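Long-range contacts in polysaccharide deacetylase (PDB 4WCJ), which probably removes N-acetyl groups from poly-beta-1,6-N-acetyl-D-glucosamine as a zinc-dependent family 4 carbohydrate esterase built on a beta/alpha barrel: residues Val123-Gln127 and Tyr159-Tyr163; Thr201-Tyr206 and Phe224-Phe228; Trp140-Lys144 and Cys192-Leu197. One frame throughout, in Å; residues are numbered along the deposited sequence.

In the fold
The three contacts lie at increasing distance from the zinc ion at the end of the parallel strands. Interaction 1 belongs to the zinc site itself: it contains H162, which binds the metal together with D99 and H157. Interaction 2 lies deeper, its nearest atoms about 6 Å from those of interaction 1; the A205 side chain is about 7 Å from the zinc ion, and A205 O accepts a hydrogen bond from H157 ND1, a second-shell link. Interaction 3 is more peripheral, with the L193 side chain about 14 Å from the zinc. L193 nevertheless connects all three, touching V123 of interaction 1 and T201 of interaction 2.

Interaction 1: Val123-Gln127 and Tyr159-Tyr163. With ZN (zinc ion), chain B.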
# COMPACT_ATOMS: atom_id res chain seq x y z
N VAL A 123 -6.88 0.34 -2.58
CA VAL A 123 -8.20 -0.24 -2.41
C VAL A 123 -8.61 -1.20 -3.53
O VAL A 123 -8.24 -1.03 -4.69
CB VAL A 123 -9.27 0.86 -2.26
CG1 VAL A 123 -8.89 1.80 -1.12
CG2 VAL A 123 -9.45 1.67 -3.55
N ILE A 124 -9.35 -2.23 -3.14
CA ILE A 124 -10.03 -3.11 -4.07
C ILE A 124 -11.27 -2.36 -4.52
O ILE A 124 -12.31 -2.37 -3.85
CB ILE A 124 -10.43 -4.44 -3.43
CG1 ILE A 124 -9.22 -5.07 -2.73
CG2 ILE A 124 -10.97 -5.37 -4.49
CD1 ILE A 124 -9.58 -6.18 -1.81
N ALA A 125 -11.16 -1.67 -5.65
CA ALA A 125 -12.14 -0.64 -5.99
C ALA A 125 -13.56 -1.19 -6.11
O ALA A 125 -14.51 -0.49 -5.79
CB ALA A 125 -11.74 0.09 -7.29
N GLY A 126 -13.69 -2.44 -6.55
CA GLY A 126 -14.99 -3.06 -6.70
C GLY A 126 -15.61 -3.58 -5.42
O GLY A 126 -16.77 -4.00 -5.41
N GLN A 127 -14.85 -3.56 -4.32
CA GLN A 127 -15.36 -4.04 -3.03
C GLN A 127 -15.58 -2.89 -2.05
O GLN A 127 -16.05 -3.10 -0.93
CB GLN A 127 -14.40 -5.07 -2.41
CG GLN A 127 -14.32 -6.38 -3.17
CD GLN A 127 -15.65 -7.09 -3.26
OE1 GLN A 127 -16.51 -6.94 -2.38
NE2 GLN A 127 -15.83 -7.88 -4.31
N TYR A 159 -9.53 -4.10 -9.34
CA TYR A 159 -10.95 -3.80 -9.17
C TYR A 159 -11.66 -4.91 -8.39
O TYR A 159 -12.30 -4.67 -7.35
CB TYR A 159 -11.64 -3.60 -10.52
CG TYR A 159 -13.12 -3.27 -10.40
CD1 TYR A 159 -13.54 -1.97 -10.17
CD2 TYR A 159 -14.08 -4.27 -10.49
CE1 TYR A 159 -14.89 -1.67 -10.05
CE2 TYR A 159 -15.44 -3.97 -10.37
CZ TYR A 159 -15.82 -2.67 -10.14
OH TYR A 159 -17.16 -2.36 -10.02
N ASP A 160 -11.58 -6.13 -8.90
CA ASP A 160 -12.18 -7.27 -8.21
C ASP A 160 -11.49 -8.57 -8.62
O ASP A 160 -12.11 -9.50 -9.14
CB ASP A 160 -13.68 -7.34 -8.48
CG ASP A 160 -14.40 -8.38 -7.63
OD1 ASP A 160 -13.90 -8.70 -6.52
OD2 ASP A 160 -15.45 -8.87 -8.07
N LEU A 161 -10.18 -8.63 -8.38
CA LEU A 161 -9.40 -9.82 -8.70
C LEU A 161 -8.54 -10.25 -7.52
O LEU A 161 -7.51 -10.90 -7.69
CB LEU A 161 -8.52 -9.57 -9.94
CG LEU A 161 -9.17 -9.82 -11.30
CD1 LEU A 161 -8.15 -9.67 -12.42
CD2 LEU A 161 -9.80 -11.21 -11.36
N HIS A 162 -8.97 -9.89 -6.31
CA HIS A 162 -8.25 -10.25 -5.09
C HIS A 162 -8.66 -11.63 -4.62
O HIS A 162 -9.21 -11.81 -3.52
CB HIS A 162 -8.51 -9.21 -4.00
CG HIS A 162 -7.45 -9.17 -2.94
ND1 HIS A 162 -7.15 -10.25 -2.15
CD2 HIS A 162 -6.65 -8.15 -2.53
CE1 HIS A 162 -6.20 -9.90 -1.29
NE2 HIS A 162 -5.87 -8.65 -1.52
N TYR A 163 -8.39 -12.62 -5.46
CA TYR A 163 -8.76 -13.99 -5.17
C TYR A 163 -7.57 -14.92 -5.37
O TYR A 163 -6.73 -14.69 -6.25
CB TYR A 163 -9.93 -14.42 -6.05
CG TYR A 163 -11.16 -13.55 -5.90
CD1 TYR A 163 -12.06 -13.78 -4.87
CD2 TYR A 163 -11.42 -12.52 -6.78
CE1 TYR A 163 -13.19 -12.99 -4.72
CE2 TYR A 163 -12.54 -11.71 -6.64
CZ TYR A 163 -13.43 -11.96 -5.60
OH TYR A 163 -14.55 -11.17 -5.46
ZN ZN B . -4.73 -7.25 -0.29
O HOH W 1 -4.91 -8.48 1.57
O HOH W 2 -2.65 -7.11 0.68
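G126 and Y159 meet where two loops follow the parallel strands 119-123 and 152-156 of the beta/alpha barrel, beside the metal site of this family 4 carbohydrate esterase; H162 completes the Asp-His-His zinc triad with D99 and H157. Two hydrogen bonds tie the loops together. G126 N donates to Y159 O over 2.7 Å, bent at the hydrogen (142°) and tilted from the carbonyl plane. Q127 NE2 reaches D160 OD1 at 3.0 Å along a straighter path (163°), descending on the carboxylate from above its plane although the acceptor lies close to the amide plane. The same oxygen takes Y163 OH on its syn side at 2.8 Å, so two donors grip D160 OD1. Van der Waals contacts make up the rest. With CG anti to the backbone N (chi1 -180°), the Y159 ring is brought across G126, whose CA stands over the centre of one face, 3.6 Å from the centroid in a CH-pi contact. A CB on G126 would come too close to Y159 O, consistent with glycine here. I124 divides its branches: CG2 lies against Y159 O, and CD1 approaches H162 CD2 at 3.6 Å. Beyond that contact, H162 NE2 binds the zinc ion at 2.2 Å, with two waters as further ligands.

Interaction 2: Thr201-Tyr206 and Phe224-Phe228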
# COMPACT_ATOMS: atom_id res chain seq x y z
N THR A 201 -4.80 7.46 -11.42
CA THR A 201 -4.21 6.57 -10.43
C THR A 201 -2.76 6.22 -10.78
O THR A 201 -2.52 5.48 -11.73
CB THR A 201 -5.02 5.26 -10.30
OG1 THR A 201 -6.40 5.58 -10.12
CG2 THR A 201 -4.52 4.42 -9.12
N ARG A 202 -1.81 6.73 -10.02
CA ARG A 202 -0.40 6.48 -10.32
C ARG A 202 0.14 5.16 -9.74
O ARG A 202 1.13 4.60 -10.24
CB ARG A 202 0.46 7.64 -9.81
CG ARG A 202 0.17 8.97 -10.47
CD ARG A 202 1.09 10.08 -9.95
NE ARG A 202 2.43 10.03 -10.54
CZ ARG A 202 2.73 10.48 -11.76
NH1 ARG A 202 3.97 10.42 -12.21
NH2 ARG A 202 1.78 10.99 -12.53
N TYR A 203 -0.51 4.64 -8.70
CA TYR A 203 0.10 3.58 -7.91
C TYR A 203 -0.72 2.30 -7.83
O TYR A 203 -1.93 2.34 -7.63
CB TYR A 203 0.37 4.11 -6.50
CG TYR A 203 1.08 5.44 -6.52
CD1 TYR A 203 2.24 5.60 -7.27
CD2 TYR A 203 0.59 6.53 -5.83
CE1 TYR A 203 2.90 6.81 -7.33
CE2 TYR A 203 1.24 7.74 -5.88
CZ TYR A 203 2.39 7.88 -6.62
OH TYR A 203 3.04 9.11 -6.67
N PHE A 204 -0.03 1.16 -7.94
CA PHE A 204 -0.69 -0.14 -7.90
C PHE A 204 0.02 -1.09 -6.94
O PHE A 204 1.25 -1.10 -6.86
CB PHE A 204 -0.72 -0.76 -9.31
CG PHE A 204 -1.50 -2.05 -9.40
CD1 PHE A 204 -0.90 -3.28 -9.09
CD2 PHE A 204 -2.82 -2.04 -9.82
CE1 PHE A 204 -1.62 -4.44 -9.18
CE2 PHE A 204 -3.54 -3.22 -9.92
CZ PHE A 204 -2.94 -4.42 -9.59
N ALA A 205 -0.76 -1.89 -6.21
CA ALA A 205 -0.22 -2.93 -5.33
C ALA A 205 -0.81 -4.28 -5.70
O ALA A 205 -2.03 -4.44 -5.78
CB ALA A 205 -0.51 -2.61 -3.87
N TYR A 206 0.07 -5.26 -5.92
CA TYR A 206 -0.36 -6.62 -6.23
C TYR A 206 -0.97 -7.30 -5.02
O TYR A 206 -0.33 -7.37 -3.97
CB TYR A 206 0.81 -7.47 -6.72
CG TYR A 206 1.28 -7.21 -8.14
CD1 TYR A 206 0.45 -7.44 -9.23
CD2 TYR A 206 2.58 -6.79 -8.39
CE1 TYR A 206 0.88 -7.22 -10.52
CE2 TYR A 206 3.03 -6.58 -9.69
CZ TYR A 206 2.17 -6.79 -10.75
OH TYR A 206 2.61 -6.59 -12.04
N PHE A 224 0.79 3.36 -14.88
CA PHE A 224 1.22 3.34 -13.48
C PHE A 224 2.69 3.73 -13.34
O PHE A 224 3.55 3.33 -14.14
CB PHE A 224 0.94 1.97 -12.86
CG PHE A 224 -0.51 1.74 -12.60
CD1 PHE A 224 -1.10 2.21 -11.43
CD2 PHE A 224 -1.31 1.11 -13.54
CE1 PHE A 224 -2.45 2.03 -11.19
CE2 PHE A 224 -2.67 0.92 -13.30
CZ PHE A 224 -3.23 1.39 -12.12
N SER A 225 2.97 4.56 -12.33
CA SER A 225 4.31 5.06 -12.07
C SER A 225 5.07 4.22 -11.05
O SER A 225 6.30 4.19 -11.04
CB SER A 225 4.24 6.51 -11.59
OG SER A 225 3.54 7.31 -12.52
N LEU A 226 4.32 3.56 -10.16
CA LEU A 226 4.90 2.68 -9.17
C LEU A 226 4.06 1.44 -8.98
O LEU A 226 2.82 1.51 -8.94
CB LEU A 226 5.07 3.37 -7.82
CG LEU A 226 6.06 4.53 -7.73
CD1 LEU A 226 5.94 5.20 -6.37
CD2 LEU A 226 7.50 4.08 -7.99
N VAL A 227 4.75 0.31 -8.86
CA VAL A 227 4.14 -0.99 -8.66
C VAL A 227 4.70 -1.57 -7.37
O VAL A 227 5.92 -1.73 -7.24
CB VAL A 227 4.42 -1.92 -9.85
CG1 VAL A 227 3.80 -3.30 -9.61
CG2 VAL A 227 3.90 -1.29 -11.15
N PHE A 228 3.83 -1.83 -6.40
CA PHE A 228 4.27 -2.23 -5.06
C PHE A 228 4.13 -3.72 -4.81
O PHE A 228 3.08 -4.31 -5.10
CB PHE A 228 3.48 -1.49 -3.99
CG PHE A 228 3.76 -0.01 -3.94
CD1 PHE A 228 3.24 0.84 -4.91
CD2 PHE A 228 4.52 0.52 -2.92
CE1 PHE A 228 3.48 2.20 -4.86
CE2 PHE A 228 4.76 1.89 -2.86
CZ PHE A 228 4.24 2.72 -3.83
O HOH W 3 1.96 -6.01 -3.07
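F224 begins the walk by receiving F204 in a T-shaped pair, the F204 edge directed at the F224 face, with centroids 5.6 Å apart and planes at 74°. F204 CB also lies over the F224 ring, while T201 runs alongside it. S225 N then donates to R202 O at 2.8 Å, in the carbonyl plane. S225 OG sits above the R202 guanidinium plane without hydrogen-bonding to it. L226 O accepts from F204 N at 3.0 Å, and L226 CD1 packs beside Y203 CE1 at 3.6 Å. E79 takes both polar ends nearby, in a salt bridge with R202 and a hydrogen bond with the Y203 hydroxyl. V227 has CG1 anti to the backbone N (chi1 178°), which directs this methyl at Y206 CE2, 3.4 Å away; the Y206 hydroxyl bonds D216 and T215. F228 N closes on F204 O at 2.7 Å, nearly along the C=O axis, and the same oxygen faces the edge of the F228 ring. F228 O takes Y206 N at 3.3 Å and a water that also donates to Y206 O. Helix 213-221 joins the two strands, its L219 touching F204, Y206, F224 and V227: a beta-alpha-beta crossover between neighbouring parallel strands, the repeating element of a beta/alpha barrel.

Interaction 3: Trp140-Lys144 and Cys192-Leu197; sequences WEQIK and CLKEHL
The short helical segments carrying W140 and H196 cross at -73° with axes 11.3 Å apart, a wide separation bridged by two flat side chains. The H196 imidazole, its CG anti to the carbonyl carbon (chi1 -73°), is thereby laid on the five-membered ring of W140 in a face-to-face stack, centroids 3.5 Å apart and planes 14° from parallel. H196 CB extends the overlap, standing over the six-membered ring of the indole, 4.0 Å from its centroid. A weak bond from H196 ND1 to C192 O, 3.1 Å, may help to set the turn of the imidazole. At the indole's edge, L193 CD2 meets W140 CH2 at 3.5 Å, whereas C192 SG approaches W140 CZ2 obliquely at 4.0 Å. Further along, L197 CD2 meets both I143 CG2 and K144 CG, and the extended K144 chain brings its CE to 3.3 Å from H196 O. Replacing W140 with an alanine would probably open a gap between the helices, leaving the H196 ring without its stacking partner and L193 CD2 without the edge it packs on. W140 NE1 lies over the imidazole face, at too poor an angle to hydrogen-bond H196 NE2. Cohesion between these segments therefore rests on ring stacking and apolar packing rather than on polar pairing.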
# COMPACT_ATOMS: atom_id res chain seq x y z
N TRP A 140 -17.17 5.00 -0.15
CA TRP A 140 -16.56 6.06 -0.94
C TRP A 140 -16.56 7.40 -0.20
O TRP A 140 -15.60 8.16 -0.31
CB TRP A 140 -17.26 6.18 -2.29
CG TRP A 140 -16.86 5.07 -3.20
CD1 TRP A 140 -17.64 4.04 -3.65
CD2 TRP A 140 -15.55 4.84 -3.74
NE1 TRP A 140 -16.90 3.21 -4.46
CE2 TRP A 140 -15.61 3.67 -4.52
CE3 TRP A 140 -14.33 5.51 -3.62
CZ2 TRP A 140 -14.50 3.17 -5.20
CZ3 TRP A 140 -13.22 5.02 -4.30
CH2 TRP A 140 -13.32 3.85 -5.08
N GLU A 141 -17.61 7.69 0.57
CA GLU A 141 -17.64 8.93 1.35
C GLU A 141 -16.47 8.97 2.32
O GLU A 141 -15.84 10.00 2.52
CB GLU A 141 -18.95 9.07 2.13
CG GLU A 141 -20.17 9.26 1.27
CD GLU A 141 -21.38 9.64 2.09
OE1 GLU A 141 -22.38 10.11 1.49
OE2 GLU A 141 -21.34 9.49 3.33
N GLN A 142 -16.19 7.82 2.93
CA GLN A 142 -15.14 7.74 3.93
C GLN A 142 -13.76 7.87 3.30
O GLN A 142 -12.89 8.55 3.84
CB GLN A 142 -15.27 6.44 4.72
CG GLN A 142 -16.38 6.51 5.77
CD GLN A 142 -16.81 5.13 6.26
OE1 GLN A 142 -16.57 4.12 5.59
NE2 GLN A 142 -17.45 5.09 7.43
N ILE A 143 -13.56 7.24 2.14
CA ILE A 143 -12.30 7.39 1.41
C ILE A 143 -12.11 8.85 0.97
O ILE A 143 -11.02 9.43 1.15
CB ILE A 143 -12.27 6.45 0.19
CG1 ILE A 143 -12.13 5.00 0.65
CG2 ILE A 143 -11.14 6.83 -0.76
CD1 ILE A 143 -12.44 3.99 -0.42
N LYS A 144 -13.17 9.44 0.44
CA LYS A 144 -13.13 10.84 0.02
C LYS A 144 -12.75 11.76 1.16
O LYS A 144 -11.99 12.71 0.96
CB LYS A 144 -14.48 11.26 -0.58
CG LYS A 144 -14.74 10.70 -1.97
CD LYS A 144 -16.16 10.96 -2.43
CE LYS A 144 -16.43 10.29 -3.77
NZ LYS A 144 -17.78 10.62 -4.30
N CYS A 192 -12.80 3.61 -12.39
CA CYS A 192 -13.65 3.73 -11.23
C CYS A 192 -13.09 4.73 -10.22
O CYS A 192 -13.82 5.57 -9.69
CB CYS A 192 -13.84 2.36 -10.57
SG CYS A 192 -14.93 2.40 -9.14
N LEU A 193 -11.78 4.66 -9.97
CA LEU A 193 -11.14 5.60 -9.04
C LEU A 193 -11.18 7.02 -9.60
O LEU A 193 -11.33 7.98 -8.86
CB LEU A 193 -9.69 5.19 -8.77
CG LEU A 193 -9.53 3.95 -7.90
CD1 LEU A 193 -8.05 3.61 -7.73
CD2 LEU A 193 -10.19 4.17 -6.56
N LYS A 194 -11.06 7.13 -10.92
CA LYS A 194 -11.14 8.44 -11.56
C LYS A 194 -12.54 9.01 -11.39
O LYS A 194 -12.70 10.19 -11.07
CB LYS A 194 -10.77 8.34 -13.05
CG LYS A 194 -10.77 9.68 -13.77
CD LYS A 194 -9.50 10.46 -13.48
CE LYS A 194 -9.51 11.82 -14.16
NZ LYS A 194 -9.95 11.74 -15.59
N GLU A 195 -13.55 8.17 -11.60
CA GLU A 195 -14.94 8.60 -11.46
C GLU A 195 -15.25 9.10 -10.05
O GLU A 195 -15.92 10.12 -9.88
CB GLU A 195 -15.90 7.47 -11.81
CG GLU A 195 -17.35 7.86 -11.63
CD GLU A 195 -18.29 6.68 -11.68
OE1 GLU A 195 -17.81 5.54 -11.92
OE2 GLU A 195 -19.50 6.87 -11.46
N HIS A 196 -14.75 8.40 -9.04
CA HIS A 196 -15.05 8.77 -7.67
C HIS A 196 -14.16 9.89 -7.15
O HIS A 196 -14.64 10.82 -6.50
CB HIS A 196 -14.93 7.55 -6.74
CG HIS A 196 -16.04 6.56 -6.88
ND1 HIS A 196 -15.86 5.29 -7.37
CD2 HIS A 196 -17.36 6.66 -6.57
CE1 HIS A 196 -17.02 4.64 -7.37
NE2 HIS A 196 -17.94 5.45 -6.89
N LEU A 197 -12.86 9.81 -7.42
CA LEU A 197 -11.89 10.70 -6.80
C LEU A 197 -11.41 11.82 -7.73
O LEU A 197 -10.75 12.76 -7.28
CB LEU A 197 -10.69 9.90 -6.30
CG LEU A 197 -11.02 8.73 -5.35
CD1 LEU A 197 -9.74 7.95 -5.04
CD2 LEU A 197 -11.73 9.19 -4.06